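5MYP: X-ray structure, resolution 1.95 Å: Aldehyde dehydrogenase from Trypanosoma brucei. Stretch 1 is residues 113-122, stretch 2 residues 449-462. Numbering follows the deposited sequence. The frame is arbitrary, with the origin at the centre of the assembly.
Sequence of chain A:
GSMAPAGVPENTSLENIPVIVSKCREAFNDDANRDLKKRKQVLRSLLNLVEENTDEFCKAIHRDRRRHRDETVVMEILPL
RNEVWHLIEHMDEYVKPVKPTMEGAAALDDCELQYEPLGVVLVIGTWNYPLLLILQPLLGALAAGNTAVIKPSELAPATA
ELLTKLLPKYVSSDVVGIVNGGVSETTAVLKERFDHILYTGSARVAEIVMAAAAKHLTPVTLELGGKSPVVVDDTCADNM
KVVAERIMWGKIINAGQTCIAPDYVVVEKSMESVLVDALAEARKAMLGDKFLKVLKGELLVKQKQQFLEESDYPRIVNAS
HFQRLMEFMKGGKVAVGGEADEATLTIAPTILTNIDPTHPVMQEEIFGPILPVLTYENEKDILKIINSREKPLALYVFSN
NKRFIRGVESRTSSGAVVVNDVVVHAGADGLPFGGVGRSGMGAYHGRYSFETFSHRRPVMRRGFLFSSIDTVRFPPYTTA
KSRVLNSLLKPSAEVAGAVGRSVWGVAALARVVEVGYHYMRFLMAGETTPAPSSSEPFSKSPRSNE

Stretch 1, residues 113-122: LQYEPLGVVL
Stretch 2 449-462: SFETFSHRRPVMRR

Two strands far apart in sequence can be joined by a short antiparallel ladder whose two faces pack in different ways, and this aldehyde dehydrogenase offers a worked example. Residues 113 to 117 run extended (phi/psi -111/108 at Leu 113, -95/155 at Gln 114, -113/131 at Tyr 115, -130/153 at Glu 116 and -63/158 at Pro 117) against a strand that follows a helix ending at Thr 452. Phe 453 leaves helical geometry at -96/18, and its N still bonds to Ser 449 O at 2.9 Å. The two strands are antiparallel, their directions 144° apart and their axes approaching to 4.4 Å.

The register sets Leu 113 opposite Pro 458, Gln 114 opposite Arg 457, Tyr 115 opposite Arg 456 and Glu 116 opposite His 455, with CA-CA separations of 4.5, 5.0, 4.7 and 5.2 Å. Hydrogen bonds come in two reciprocal pairs. Gln 114 N donates to Arg 457 O (2.9 Å) and Arg 457 N returns a nearly straight bond to Gln 114 O (2.7 Å); Glu 116 N donates to His 455 O (3.0 Å) and His 455 N to Glu 116 O (2.8 Å). Between these rungs the CA atoms draw closer, and Tyr 115 CA makes a CA-H...O contact with His 455 O at 3.5 Å.

On the face carrying Leu 113, Tyr 115, Arg 456 and Pro 458, the closest side-chain contacts are made by carbon atoms. Leu 113 (chi1 m, chi2 t) sets CD2 4.0 Å from Pro 458 CB, while its CD1 lies 4.1 Å from Arg 456 CD. The ring of Tyr 115 (chi1 m, chi2 -88°) is the bump, and the hollow it occupies is lined by Phe 450, Glu 451, Ser 454 and Arg 456: Tyr 115 CE1 is 4.0 Å from Arg 456 CB, and Ser 454 CB meets the ring edge, 4.3 Å from Tyr 115 CD1. Phe 450 (chi1 t, chi2 -88°) turns its edge toward the tyrosine face in an offset pair, centroids 5.9 Å apart and planes at 62°. Ser 454 (chi1 m) is anchored to the helix through OG, which donates to Phe 450 O at 2.7 Å.

The face bearing Gln 114, Glu 116, His 455 and Arg 457 is polar. Glu 116 (p, t) is extended beyond CB and carries its carboxylate nearer the other strand, with OE2 3.0 Å from His 455 CD2, at the imidazole edge; His 455 has chi1 t and chi2 41°. Glu 116 OE1 sits over the guanidinium of the extended, all-t Arg 457, 3.8 Å from NH1: a long salt bridge of charge alone, with no N-H aimed at the oxygen. A water links Gln 114 OE1 (2.7 Å) to Arg 457 NH1 (3.2 Å). The extended Gln 114 (m, t) also brings CD to 3.6 Å from Val 459 CG2.

Beyond the paired residues, Leu 118 (m, t) reaches back from the turn, its CD1 3.6 Å from Phe 453 C and its CD2 3.8 Å from His 455 CB. Gly 119, at 146/-116, leads into the next strand, where Val 121 (t) points CG1 to Phe 453 CE1 at 3.7 Å. In all, 920 Å² is buried.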

# COMPACT_ATOMS: atom_id res chain seq x y z
N LEU A 113 10.33 14.88 -3.96
CA LEU A 113 9.48 13.69 -4.14
C LEU A 113 8.69 13.89 -5.42
O LEU A 113 7.80 14.74 -5.48
CB LEU A 113 8.54 13.50 -2.94
CG LEU A 113 9.20 13.48 -1.56
CD1 LEU A 113 8.15 13.25 -0.48
CD2 LEU A 113 10.30 12.44 -1.47
N GLN A 114 9.05 13.15 -6.47
CA GLN A 114 8.37 13.22 -7.77
C GLN A 114 7.31 12.13 -7.84
O GLN A 114 7.41 11.12 -7.14
CB GLN A 114 9.37 13.05 -8.92
CG GLN A 114 10.46 14.13 -8.98
CD GLN A 114 11.44 13.93 -10.13
OE1 GLN A 114 11.33 12.97 -10.91
NE2 GLN A 114 12.41 14.84 -10.24
N TYR A 115 6.29 12.34 -8.66
CA TYR A 115 5.25 11.33 -8.90
C TYR A 115 5.36 10.84 -10.33
O TYR A 115 5.45 11.65 -11.24
CB TYR A 115 3.87 11.91 -8.63
CG TYR A 115 3.67 12.25 -7.18
CD1 TYR A 115 3.19 11.29 -6.29
CD2 TYR A 115 4.00 13.51 -6.69
CE1 TYR A 115 3.01 11.59 -4.95
CE2 TYR A 115 3.84 13.81 -5.34
CZ TYR A 115 3.34 12.85 -4.48
OH TYR A 115 3.17 13.16 -3.16
N GLU A 116 5.36 9.52 -10.52
CA GLU A 116 5.41 8.93 -11.85
C GLU A 116 4.31 7.88 -12.03
O GLU A 116 3.88 7.27 -11.04
CB GLU A 116 6.79 8.31 -12.13
CG GLU A 116 7.21 7.18 -11.19
CD GLU A 116 8.48 6.47 -11.61
OE1 GLU A 116 9.10 6.84 -12.63
OE2 GLU A 116 8.87 5.51 -10.91
N PRO A 117 3.86 7.65 -13.28
CA PRO A 117 2.90 6.57 -13.53
C PRO A 117 3.47 5.18 -13.21
O PRO A 117 4.68 5.00 -13.20
CB PRO A 117 2.61 6.69 -15.03
CG PRO A 117 3.01 8.06 -15.41
CD PRO A 117 4.13 8.44 -14.50
N LEU A 118 2.57 4.23 -12.95
CA LEU A 118 2.95 2.85 -12.66
C LEU A 118 3.05 1.98 -13.92
O LEU A 118 4.00 1.21 -14.06
CB LEU A 118 1.94 2.23 -11.69
CG LEU A 118 1.92 2.82 -10.28
CD1 LEU A 118 0.71 2.33 -9.51
CD2 LEU A 118 3.21 2.52 -9.53
N GLY A 119 2.08 2.11 -14.81
CA GLY A 119 2.01 1.28 -16.02
C GLY A 119 0.58 0.97 -16.40
O GLY A 119 -0.17 1.88 -16.75
N VAL A 120 0.22 -0.31 -16.36
CA VAL A 120 -1.15 -0.74 -16.65
C VAL A 120 -1.86 -1.12 -15.35
O VAL A 120 -1.33 -1.91 -14.55
CB VAL A 120 -1.20 -1.94 -17.64
CG1 VAL A 120 -2.62 -2.16 -18.14
CG2 VAL A 120 -0.27 -1.69 -18.81
N VAL A 121 -3.04 -0.54 -15.14
CA VAL A 121 -3.86 -0.78 -13.96
C VAL A 121 -5.05 -1.66 -14.34
O VAL A 121 -5.72 -1.40 -15.34
CB VAL A 121 -4.37 0.54 -13.35
CG1 VAL A 121 -5.29 0.29 -12.16
CG2 VAL A 121 -3.20 1.43 -12.96
N LEU A 122 -5.30 -2.70 -13.55
CA LEU A 122 -6.51 -3.51 -13.70
C LEU A 122 -7.55 -3.04 -12.69
O LEU A 122 -7.26 -2.91 -11.51
CB LEU A 122 -6.22 -5.00 -13.47
CG LEU A 122 -7.42 -5.96 -13.46
CD1 LEU A 122 -8.15 -5.97 -14.79
CD2 LEU A 122 -6.97 -7.37 -13.11
N SER A 449 -6.71 8.84 -5.24
CA SER A 449 -6.62 8.04 -6.47
C SER A 449 -5.31 8.33 -7.18
O SER A 449 -4.59 7.41 -7.56
CB SER A 449 -7.78 8.34 -7.42
OG SER A 449 -9.00 7.84 -6.93
N PHE A 450 -4.99 9.61 -7.37
CA PHE A 450 -3.75 9.99 -8.03
C PHE A 450 -2.55 9.36 -7.32
O PHE A 450 -1.68 8.78 -7.98
CB PHE A 450 -3.59 11.51 -8.13
CG PHE A 450 -2.33 11.92 -8.84
CD1 PHE A 450 -1.14 12.06 -8.13
CD2 PHE A 450 -2.32 12.10 -10.21
CE1 PHE A 450 0.04 12.41 -8.78
CE2 PHE A 450 -1.15 12.44 -10.87
CZ PHE A 450 0.03 12.60 -10.15
N GLU A 451 -2.51 9.47 -6.00
CA GLU A 451 -1.42 8.90 -5.20
C GLU A 451 -1.37 7.38 -5.29
O GLU A 451 -0.30 6.81 -5.50
CB GLU A 451 -1.52 9.36 -3.74
CG GLU A 451 -1.19 10.83 -3.56
CD GLU A 451 -1.45 11.34 -2.15
OE1 GLU A 451 -1.90 10.56 -1.28
OE2 GLU A 451 -1.19 12.53 -1.91
N THR A 452 -2.53 6.73 -5.17
CA THR A 452 -2.62 5.26 -5.25
C THR A 452 -2.13 4.71 -6.59
O THR A 452 -1.46 3.68 -6.61
CB THR A 452 -4.07 4.78 -4.97
OG1 THR A 452 -4.37 5.05 -3.61
CG2 THR A 452 -4.24 3.28 -5.22
N PHE A 453 -2.44 5.40 -7.68
CA PHE A 453 -2.05 4.95 -9.02
C PHE A 453 -0.74 5.59 -9.55
O PHE A 453 -0.48 5.54 -10.75
CB PHE A 453 -3.22 5.17 -9.99
CG PHE A 453 -4.48 4.44 -9.60
CD1 PHE A 453 -4.48 3.06 -9.47
CD2 PHE A 453 -5.66 5.13 -9.37
CE1 PHE A 453 -5.64 2.38 -9.11
CE2 PHE A 453 -6.82 4.46 -9.01
CZ PHE A 453 -6.81 3.08 -8.88
N SER A 454 0.06 6.15 -8.64
CA SER A 454 1.38 6.70 -8.96
C SER A 454 2.43 6.09 -8.05
O SER A 454 2.12 5.53 -7.00
CB SER A 454 1.39 8.23 -8.73
OG SER A 454 0.50 8.90 -9.59
N HIS A 455 3.69 6.20 -8.48
CA HIS A 455 4.82 5.89 -7.63
C HIS A 455 5.43 7.21 -7.16
O HIS A 455 5.83 8.03 -7.98
CB HIS A 455 5.85 5.06 -8.38
CG HIS A 455 7.12 4.87 -7.61
ND1 HIS A 455 7.11 4.61 -6.26
CD2 HIS A 455 8.42 4.88 -7.99
CE1 HIS A 455 8.35 4.48 -5.84
NE2 HIS A 455 9.16 4.64 -6.86
N ARG A 456 5.49 7.40 -5.84
CA ARG A 456 6.18 8.54 -5.25
C ARG A 456 7.68 8.22 -5.22
O ARG A 456 8.11 7.32 -4.50
CB ARG A 456 5.65 8.82 -3.84
CG ARG A 456 6.26 10.05 -3.18
CD ARG A 456 5.64 10.33 -1.83
NE ARG A 456 5.70 9.18 -0.94
CZ ARG A 456 5.10 9.10 0.25
NH1 ARG A 456 4.39 10.12 0.73
NH2 ARG A 456 5.22 8.00 0.97
N ARG A 457 8.45 8.96 -6.01
CA ARG A 457 9.85 8.65 -6.28
C ARG A 457 10.79 9.72 -5.72
O ARG A 457 10.84 10.83 -6.25
CB ARG A 457 10.05 8.54 -7.79
CG ARG A 457 11.41 8.00 -8.23
CD ARG A 457 11.53 8.16 -9.73
NE ARG A 457 12.62 7.40 -10.35
CZ ARG A 457 13.05 7.60 -11.59
NH1 ARG A 457 12.50 8.55 -12.36
NH2 ARG A 457 14.05 6.86 -12.08
N PRO A 458 11.53 9.40 -4.64
CA PRO A 458 12.46 10.38 -4.07
C PRO A 458 13.67 10.64 -4.97
O PRO A 458 14.21 9.70 -5.56
CB PRO A 458 12.90 9.73 -2.76
CG PRO A 458 12.73 8.28 -2.99
CD PRO A 458 11.49 8.17 -3.82
N VAL A 459 14.07 11.90 -5.07
CA VAL A 459 15.24 12.31 -5.84
C VAL A 459 16.14 13.15 -4.93
O VAL A 459 15.66 14.11 -4.31
CB VAL A 459 14.84 13.12 -7.09
CG1 VAL A 459 16.09 13.56 -7.87
CG2 VAL A 459 13.89 12.31 -7.97
N MET A 460 17.41 12.78 -4.84
CA MET A 460 18.42 13.53 -4.07
C MET A 460 19.51 14.00 -5.02
O MET A 460 20.15 13.18 -5.67
CB MET A 460 19.03 12.63 -2.98
CG MET A 460 20.29 13.19 -2.33
SD MET A 460 20.94 12.15 -1.02
CE MET A 460 19.99 12.72 0.38
N ARG A 461 19.74 15.31 -5.08
CA ARG A 461 20.77 15.88 -5.95
C ARG A 461 21.91 16.46 -5.12
O ARG A 461 21.69 17.30 -4.24
CB ARG A 461 20.17 16.94 -6.88
CG ARG A 461 18.91 16.46 -7.61
CD ARG A 461 18.68 17.18 -8.92
NE ARG A 461 17.40 16.80 -9.52
CZ ARG A 461 16.20 17.27 -9.15
NH1 ARG A 461 16.08 18.16 -8.16
NH2 ARG A 461 15.11 16.83 -9.78
N ARG A 462 23.12 15.96 -5.37
CA ARG A 462 24.32 16.38 -4.67
C ARG A 462 25.30 17.02 -5.64
O ARG A 462 25.16 16.89 -6.87
CB ARG A 462 24.98 15.18 -3.98
CG ARG A 462 24.03 14.38 -3.09
CD ARG A 462 24.75 13.46 -2.10
NE ARG A 462 26.06 13.97 -1.67
CZ ARG A 462 26.35 14.53 -0.49
NH1 ARG A 462 25.45 14.67 0.48
NH2 ARG A 462 27.60 14.94 -0.28
O HOH W 1 10.19 10.61 -11.48